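Local coordinates for protein possible metal-dependent hydrolase (Veillonella parvula, PDB 3RPC) that is probably a metal-dependent hydrolase of the metallo-beta-lactamase superfamily, holding two zinc ions in its presumed active site, at residues 67-75 and 146-155; 4-14 and 18-29. All coordinates share one frame; numbering follows the deposited sequence. Where two conformers were deposited one is given.

How the interactions relate
Both contacts are largely buried, and they share a sheet in which strands 67-69 and 22-26 are neighbours. Interaction 2 is the N-terminal meander of that sheet, held by backbone pairing, threonine hydroxyls and an arginine. Interaction 1 brings the loop after strand 67-69 against a segment that ends in a strand of the other sheet, so it changes from apolar packing between the sheets to histidine chemistry at a zinc. The two meet directly: Asp27 N lies 2.9 Å from Val69 O, and Asp27 OD2 lies 2.6 Å from Thr71 OG1, both probable hydrogen bonds. Asp27 OD2 also hydrogen-bonds His77 ND1, on a ligand of the second zinc, so the meander reaches the metal site as second shell.

Interaction 1: residues 67-75 and 146-155; sequences AVVVTHTHL and LAGDAMGVIF. With ZN (zinc ion), chain E.
Leu146 O, at the end of helix 143-147, takes a weak, bent hydrogen bond from His74 NE2 (2.7 Å, 129° at the hydrogen), meeting the imidazole at its edge. The other ring nitrogen, His74 ND1, binds zinc at 2.3 Å. Beyond Gly148, which leaves the helix with positive phi, Asp149 OD1 forms salt bridges with Arg181 and Lys177 of the second subunit. Ala150 CB then sits over one face of the His72 ring, 3.6 Å from its centroid, a CH-pi contact. His72 CG, set between the backbone N and the carbonyl carbon (chi1 65°), turns that ring so that ND1 gives in plane to Thr71 OG1 (3.0 Å) and NE2 reaches zinc at 2.2 Å. His132, Asp168 and water 2 complete this zinc site. Met151, a selenomethionine, gives its backbone N to Thr71 O (3.2 Å), while its extended side chain carries CE to Val70 O. Water 1 donates to both Met151 O and Thr71 OG1, which also hydrogen-bonds Asp27 OD2. Farther along, Val153 CG2 meets Val69 CG1 at 4.0 Å, and the edge of Phe155 faces Val69 CG2. The good in-plane bond from ND1 thus steadies His72 with NE2 toward the zinc; the weak one at His74 NE2 adds less.

Interaction 2: residues 4-14 and 18-29; sequences MTQYTHIRNAT and TIKNTTFLIDPF
An antiparallel beta meander, strands 6-11, 14-19 and 22-26, underlies this contact, with type II' turns at Arg11-Thr14 and Ile19-Thr22. Gln6 and Thr18 form a hydrogen-bonded pair: Gln6 N gives to Thr18 O at 3.0 Å, and Thr18 N returns to Gln6 O at 2.8 Å, nearly straight at 166°. Their side chains lie alongside each other, and water 3 joins Gln6 NE2 to Thr18 OG1, which also bonds Thr23 OG1. At the other end Ile10 N and Arg11 N both reach Thr14 O from the same face of its plane, a classic beta bulge. Thr14 OG1, anti to its carbonyl carbon (chi1 -56°), donates to Asp27 O at 2.7 Å; CG2 of the same threonine packs on Leu25 CD1 at 4.0 Å. Arg11 bends at chi3 to bring NH2 to Phe29 O (2.9 Å), a bond lying close to the guanidinium plane. Water 4 bridges Arg11 NE, Arg11 O and Phe29 O, while Val52 O and Ala31 O receive further guanidinium bonds. Strand 6-11 is flanked on its other edge by strand 261-263, strand 22-26 pairs with 67-69, and Phe24 packs against strand 123-128 of the second sheet.

Interaction 1: residues 67-75 and 146-155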
# COMPACT_ATOMS: atom_id res chain seq x y z
N ALA A 67 -23.45 -8.14 8.27
CA ALA A 67 -22.08 -8.56 8.03
C ALA A 67 -21.16 -7.75 8.91
O ALA A 67 -21.57 -6.73 9.45
CB ALA A 67 -21.71 -8.39 6.56
N VAL A 68 -19.93 -8.22 9.06
CA VAL A 68 -18.94 -7.52 9.86
C VAL A 68 -17.75 -7.17 8.96
O VAL A 68 -17.38 -7.95 8.09
CB VAL A 68 -18.47 -8.40 11.03
CG1 VAL A 68 -17.55 -7.62 11.95
CG2 VAL A 68 -19.66 -8.92 11.83
N VAL A 69 -17.19 -5.98 9.17
CA VAL A 69 -15.98 -5.57 8.46
C VAL A 69 -14.91 -5.34 9.52
O VAL A 69 -15.12 -4.56 10.44
CB VAL A 69 -16.20 -4.26 7.67
CG1 VAL A 69 -14.87 -3.74 7.11
CG2 VAL A 69 -17.21 -4.49 6.56
N VAL A 70 -13.79 -6.04 9.39
CA VAL A 70 -12.70 -5.95 10.34
C VAL A 70 -11.47 -5.47 9.59
O VAL A 70 -10.87 -6.22 8.82
CB VAL A 70 -12.44 -7.33 10.99
CG1 VAL A 70 -11.36 -7.24 12.05
CG2 VAL A 70 -13.73 -7.88 11.60
N THR A 71 -11.11 -4.20 9.79
CA THR A 71 -10.02 -3.61 9.01
C THR A 71 -8.66 -4.16 9.39
O THR A 71 -7.73 -4.16 8.57
CB THR A 71 -9.99 -2.07 9.10
OG1 THR A 71 -9.72 -1.67 10.45
CG2 THR A 71 -11.30 -1.48 8.61
N HIS A 72 -8.54 -4.61 10.64
CA HIS A 72 -7.34 -5.25 11.17
C HIS A 72 -7.68 -5.77 12.56
O HIS A 72 -8.72 -5.43 13.10
CB HIS A 72 -6.11 -4.32 11.18
CG HIS A 72 -6.22 -3.11 12.08
ND1 HIS A 72 -7.27 -2.21 12.02
CD2 HIS A 72 -5.37 -2.63 13.02
CE1 HIS A 72 -7.05 -1.23 12.88
NE2 HIS A 72 -5.92 -1.47 13.51
N THR A 73 -6.80 -6.59 13.12
CA THR A 73 -7.15 -7.29 14.35
C THR A 73 -6.46 -6.76 15.60
O THR A 73 -6.30 -7.48 16.58
CB THR A 73 -6.97 -8.81 14.22
OG1 THR A 73 -5.61 -9.10 13.85
CG2 THR A 73 -7.92 -9.35 13.16
N HIS A 74 -6.06 -5.49 15.58
CA HIS A 74 -5.67 -4.83 16.82
C HIS A 74 -6.85 -4.91 17.80
O HIS A 74 -8.01 -4.86 17.39
CB HIS A 74 -5.30 -3.37 16.57
CG HIS A 74 -3.89 -3.19 16.10
ND1 HIS A 74 -3.40 -1.97 15.67
CD2 HIS A 74 -2.85 -4.06 16.02
CE1 HIS A 74 -2.13 -2.11 15.33
NE2 HIS A 74 -1.77 -3.36 15.53
N LEU A 75 -6.53 -5.00 19.08
CA LEU A 75 -7.52 -5.14 20.15
C LEU A 75 -8.66 -4.14 20.05
O LEU A 75 -9.83 -4.50 20.27
CB LEU A 75 -6.84 -5.01 21.52
CG LEU A 75 -7.74 -5.10 22.76
CD1 LEU A 75 -8.38 -6.47 22.81
CD2 LEU A 75 -6.93 -4.84 24.02
N LEU A 146 4.28 -4.26 15.71
CA LEU A 146 3.12 -3.89 16.51
C LEU A 146 2.12 -3.06 15.72
O LEU A 146 0.92 -3.07 15.99
CB LEU A 146 3.54 -3.15 17.78
CG LEU A 146 4.35 -4.01 18.76
CD1 LEU A 146 4.94 -3.15 19.87
CD2 LEU A 146 3.49 -5.12 19.32
N ALA A 147 2.61 -2.33 14.72
CA ALA A 147 1.75 -1.51 13.88
C ALA A 147 1.04 -2.34 12.82
O ALA A 147 -0.19 -2.26 12.67
CB ALA A 147 2.57 -0.39 13.22
N GLY A 148 1.81 -3.13 12.08
CA GLY A 148 1.27 -4.06 11.10
C GLY A 148 0.53 -3.43 9.93
O GLY A 148 0.77 -2.26 9.60
N ASP A 149 -0.34 -4.21 9.30
CA ASP A 149 -1.17 -3.76 8.18
C ASP A 149 -2.57 -3.42 8.67
O ASP A 149 -3.08 -4.05 9.60
CB ASP A 149 -1.30 -4.84 7.10
CG ASP A 149 -0.03 -5.05 6.30
OD1 ASP A 149 0.88 -4.19 6.35
OD2 ASP A 149 0.05 -6.08 5.60
N ALA A 150 -3.19 -2.42 8.04
CA ALA A 150 -4.57 -2.08 8.37
C ALA A 150 -5.23 -1.40 7.18
O ALA A 150 -4.77 -0.34 6.73
CB ALA A 150 -4.63 -1.20 9.63
N MSE A 151 -6.28 -2.00 6.64
CA MSE A 151 -6.90 -1.48 5.43
C MSE A 151 -7.92 -0.39 5.74
O MSE A 151 -8.39 -0.25 6.88
CB MSE A 151 -7.60 -2.60 4.64
CG MSE A 151 -8.86 -3.13 5.30
SE MSE A 151 -9.78 -4.39 4.13
CE MSE A 151 -11.09 -5.04 5.44
N GLY A 152 -8.26 0.37 4.71
CA GLY A 152 -9.51 1.10 4.68
C GLY A 152 -10.44 0.39 3.71
O GLY A 152 -10.05 -0.59 3.06
N VAL A 153 -11.68 0.85 3.64
CA VAL A 153 -12.66 0.25 2.74
C VAL A 153 -13.49 1.35 2.08
O VAL A 153 -13.96 2.27 2.74
CB VAL A 153 -13.61 -0.70 3.50
CG1 VAL A 153 -14.57 -1.39 2.53
CG2 VAL A 153 -12.81 -1.73 4.29
N ILE A 154 -13.64 1.24 0.77
CA ILE A 154 -14.58 2.05 0.01
C ILE A 154 -15.86 1.24 -0.19
O ILE A 154 -15.80 0.09 -0.64
CB ILE A 154 -13.97 2.45 -1.36
CG1 ILE A 154 -12.97 3.60 -1.19
CG2 ILE A 154 -15.06 2.83 -2.36
CD1 ILE A 154 -13.62 4.96 -0.97
N PHE A 155 -17.01 1.80 0.20
CA PHE A 155 -18.30 1.15 -0.04
C PHE A 155 -19.04 1.91 -1.15
O PHE A 155 -19.25 3.12 -1.04
CB PHE A 155 -19.19 1.16 1.22
CG PHE A 155 -18.59 0.49 2.43
CD1 PHE A 155 -19.02 -0.78 2.81
CD2 PHE A 155 -17.64 1.13 3.20
CE1 PHE A 155 -18.50 -1.39 3.94
CE2 PHE A 155 -17.11 0.52 4.34
CZ PHE A 155 -17.53 -0.74 4.70
ZN ZN E . -4.71 -0.20 14.91
O HOH W 1 -7.77 0.11 9.59
O HOH W 2 -5.48 0.15 16.73

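Interaction 2: residues 4-14 and 18-29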
# COMPACT_ATOMS: atom_id res chain seq x y z
N MSE A 4 -32.79 5.34 4.80
CA MSE A 4 -32.16 4.09 5.24
C MSE A 4 -30.65 4.20 5.43
O MSE A 4 -30.11 3.68 6.41
CB MSE A 4 -32.47 2.97 4.24
CG MSE A 4 -33.94 2.83 3.88
SE MSE A 4 -34.61 1.03 4.23
CE MSE A 4 -34.19 0.93 6.13
N THR A 5 -29.97 4.87 4.51
CA THR A 5 -28.51 4.90 4.52
C THR A 5 -27.98 5.83 5.60
O THR A 5 -28.29 7.02 5.61
CB THR A 5 -27.94 5.27 3.14
OG1 THR A 5 -28.39 4.30 2.19
CG2 THR A 5 -26.42 5.29 3.17
N GLN A 6 -27.19 5.27 6.51
CA GLN A 6 -26.80 5.99 7.71
C GLN A 6 -25.59 5.35 8.37
O GLN A 6 -25.27 4.18 8.12
CB GLN A 6 -27.97 5.99 8.71
CG GLN A 6 -28.37 4.60 9.16
CD GLN A 6 -29.40 4.61 10.27
OE1 GLN A 6 -30.38 5.35 10.21
NE2 GLN A 6 -29.16 3.82 11.31
N TYR A 7 -24.94 6.13 9.23
CA TYR A 7 -23.85 5.63 10.05
C TYR A 7 -24.20 5.88 11.51
O TYR A 7 -24.41 7.03 11.92
CB TYR A 7 -22.51 6.30 9.68
CG TYR A 7 -21.39 5.90 10.61
CD1 TYR A 7 -20.77 4.66 10.49
CD2 TYR A 7 -20.95 6.75 11.62
CE1 TYR A 7 -19.76 4.27 11.35
CE2 TYR A 7 -19.93 6.37 12.48
CZ TYR A 7 -19.35 5.13 12.35
OH TYR A 7 -18.35 4.75 13.21
N THR A 8 -24.28 4.82 12.29
CA THR A 8 -24.46 4.94 13.73
C THR A 8 -23.13 4.71 14.40
O THR A 8 -22.57 3.61 14.34
CB THR A 8 -25.48 3.92 14.26
OG1 THR A 8 -26.77 4.18 13.68
CG2 THR A 8 -25.57 4.02 15.77
N HIS A 9 -22.60 5.74 15.05
CA HIS A 9 -21.35 5.55 15.75
C HIS A 9 -21.58 4.77 17.04
O HIS A 9 -22.56 5.01 17.73
CB HIS A 9 -20.65 6.86 16.07
CG HIS A 9 -19.25 6.63 16.52
ND1 HIS A 9 -18.37 5.87 15.78
CD2 HIS A 9 -18.60 6.97 17.66
CE1 HIS A 9 -17.22 5.78 16.43
NE2 HIS A 9 -17.34 6.44 17.57
N ILE A 10 -20.69 3.83 17.36
CA ILE A 10 -20.82 3.05 18.60
C ILE A 10 -19.79 3.50 19.63
O ILE A 10 -20.14 4.11 20.64
CB ILE A 10 -20.77 1.53 18.35
CG1 ILE A 10 -21.88 1.10 17.38
CG2 ILE A 10 -20.91 0.76 19.67
CD1 ILE A 10 -23.28 1.42 17.85
N ARG A 11 -18.51 3.25 19.37
CA ARG A 11 -17.47 3.60 20.34
C ARG A 11 -16.11 3.36 19.70
O ARG A 11 -15.90 2.33 19.11
CB ARG A 11 -17.61 2.76 21.62
CG ARG A 11 -16.66 3.22 22.74
CD ARG A 11 -16.74 2.30 23.97
NE ARG A 11 -16.35 0.93 23.63
CZ ARG A 11 -16.42 -0.10 24.47
NH1 ARG A 11 -16.85 0.08 25.72
NH2 ARG A 11 -16.06 -1.31 24.07
N ASN A 12 -15.20 4.33 19.85
CA ASN A 12 -13.88 4.29 19.21
C ASN A 12 -14.02 4.22 17.68
O ASN A 12 -14.53 5.16 17.08
CB ASN A 12 -13.02 3.14 19.75
CG ASN A 12 -11.53 3.35 19.48
OD1 ASN A 12 -11.00 4.46 19.65
ND2 ASN A 12 -10.84 2.30 19.07
N ALA A 13 -13.60 3.12 17.06
CA ALA A 13 -13.78 2.94 15.62
C ALA A 13 -14.94 2.00 15.29
O ALA A 13 -15.18 1.67 14.13
CB ALA A 13 -12.49 2.40 14.98
N THR A 14 -15.68 1.59 16.32
CA THR A 14 -16.80 0.67 16.11
C THR A 14 -18.03 1.46 15.71
O THR A 14 -18.39 2.43 16.36
CB THR A 14 -17.11 -0.13 17.40
OG1 THR A 14 -15.93 -0.81 17.84
CG2 THR A 14 -18.23 -1.15 17.16
N THR A 18 -25.20 1.42 7.56
CA THR A 18 -26.32 0.81 6.84
C THR A 18 -26.39 1.42 5.47
O THR A 18 -26.43 2.64 5.32
CB THR A 18 -27.67 1.05 7.55
OG1 THR A 18 -27.64 0.48 8.86
CG2 THR A 18 -28.80 0.40 6.74
N ILE A 19 -26.39 0.57 4.45
CA ILE A 19 -26.51 1.01 3.08
C ILE A 19 -27.56 0.10 2.49
O ILE A 19 -27.39 -1.12 2.48
CB ILE A 19 -25.20 0.85 2.30
CG1 ILE A 19 -24.09 1.68 2.94
CG2 ILE A 19 -25.38 1.26 0.84
CD1 ILE A 19 -22.73 1.45 2.28
N LYS A 20 -28.66 0.68 2.02
CA LYS A 20 -29.80 -0.11 1.56
C LYS A 20 -30.30 -0.99 2.70
O LYS A 20 -30.57 -0.49 3.79
CB LYS A 20 -29.43 -0.90 0.31
CG LYS A 20 -29.52 -0.07 -0.98
CD LYS A 20 -28.49 -0.49 -2.02
CE LYS A 20 -28.80 0.10 -3.39
NZ LYS A 20 -29.48 1.43 -3.35
N ASN A 21 -30.43 -2.29 2.47
CA ASN A 21 -30.89 -3.21 3.51
C ASN A 21 -29.75 -3.95 4.20
O ASN A 21 -29.97 -4.94 4.89
CB ASN A 21 -31.89 -4.22 2.96
CG ASN A 21 -33.13 -3.57 2.38
OD1 ASN A 21 -33.57 -3.91 1.28
ND2 ASN A 21 -33.70 -2.62 3.12
N THR A 22 -28.52 -3.48 4.00
CA THR A 22 -27.37 -4.15 4.58
C THR A 22 -26.73 -3.30 5.66
O THR A 22 -26.41 -2.14 5.43
CB THR A 22 -26.31 -4.47 3.50
OG1 THR A 22 -26.84 -5.44 2.60
CG2 THR A 22 -25.04 -5.01 4.14
N THR A 23 -26.56 -3.88 6.85
CA THR A 23 -25.87 -3.18 7.92
C THR A 23 -24.55 -3.86 8.25
O THR A 23 -24.52 -5.03 8.62
CB THR A 23 -26.74 -3.08 9.18
OG1 THR A 23 -27.90 -2.28 8.90
CG2 THR A 23 -25.97 -2.46 10.33
N PHE A 24 -23.46 -3.11 8.11
CA PHE A 24 -22.13 -3.58 8.44
C PHE A 24 -21.74 -3.14 9.84
O PHE A 24 -21.73 -1.94 10.13
CB PHE A 24 -21.10 -2.99 7.47
CG PHE A 24 -21.31 -3.37 6.03
CD1 PHE A 24 -20.82 -4.58 5.53
CD2 PHE A 24 -21.99 -2.52 5.17
CE1 PHE A 24 -21.01 -4.92 4.20
CE2 PHE A 24 -22.18 -2.86 3.83
CZ PHE A 24 -21.68 -4.06 3.35
N LEU A 25 -21.39 -4.10 10.69
CA LEU A 25 -20.75 -3.78 11.96
C LEU A 25 -19.25 -3.65 11.69
O LEU A 25 -18.60 -4.60 11.25
CB LEU A 25 -21.03 -4.89 12.99
CG LEU A 25 -20.31 -4.76 14.33
CD1 LEU A 25 -20.76 -3.51 15.06
CD2 LEU A 25 -20.57 -5.99 15.22
N ILE A 26 -18.74 -2.45 11.93
CA ILE A 26 -17.35 -2.12 11.63
C ILE A 26 -16.47 -2.19 12.88
O ILE A 26 -16.81 -1.62 13.92
CB ILE A 26 -17.27 -0.72 11.01
CG1 ILE A 26 -17.91 -0.74 9.62
CG2 ILE A 26 -15.82 -0.24 10.92
CD1 ILE A 26 -18.19 0.64 9.05
N ASP A 27 -15.35 -2.91 12.75
CA ASP A 27 -14.28 -2.93 13.75
C ASP A 27 -14.79 -3.02 15.19
O ASP A 27 -14.52 -2.14 16.01
CB ASP A 27 -13.36 -1.72 13.56
CG ASP A 27 -12.50 -1.83 12.31
OD1 ASP A 27 -12.68 -2.78 11.53
OD2 ASP A 27 -11.64 -0.94 12.09
N PRO A 28 -15.50 -4.11 15.52
CA PRO A 28 -16.13 -4.23 16.84
C PRO A 28 -15.14 -4.54 17.97
O PRO A 28 -14.54 -5.62 18.01
CB PRO A 28 -17.09 -5.41 16.65
CG PRO A 28 -16.39 -6.26 15.64
CD PRO A 28 -15.81 -5.27 14.66
N PHE A 29 -15.00 -3.56 18.86
CA PHE A 29 -14.22 -3.67 20.08
C PHE A 29 -15.25 -3.43 21.16
O PHE A 29 -15.66 -2.30 21.39
CB PHE A 29 -13.14 -2.57 20.05
CG PHE A 29 -12.48 -2.27 21.38
CD1 PHE A 29 -12.12 -3.28 22.26
CD2 PHE A 29 -12.16 -0.95 21.71
CE1 PHE A 29 -11.48 -2.97 23.47
CE2 PHE A 29 -11.53 -0.65 22.90
CZ PHE A 29 -11.18 -1.66 23.78
O HOH W 3 -26.69 1.99 10.98
O HOH W 4 -15.26 0.38 20.98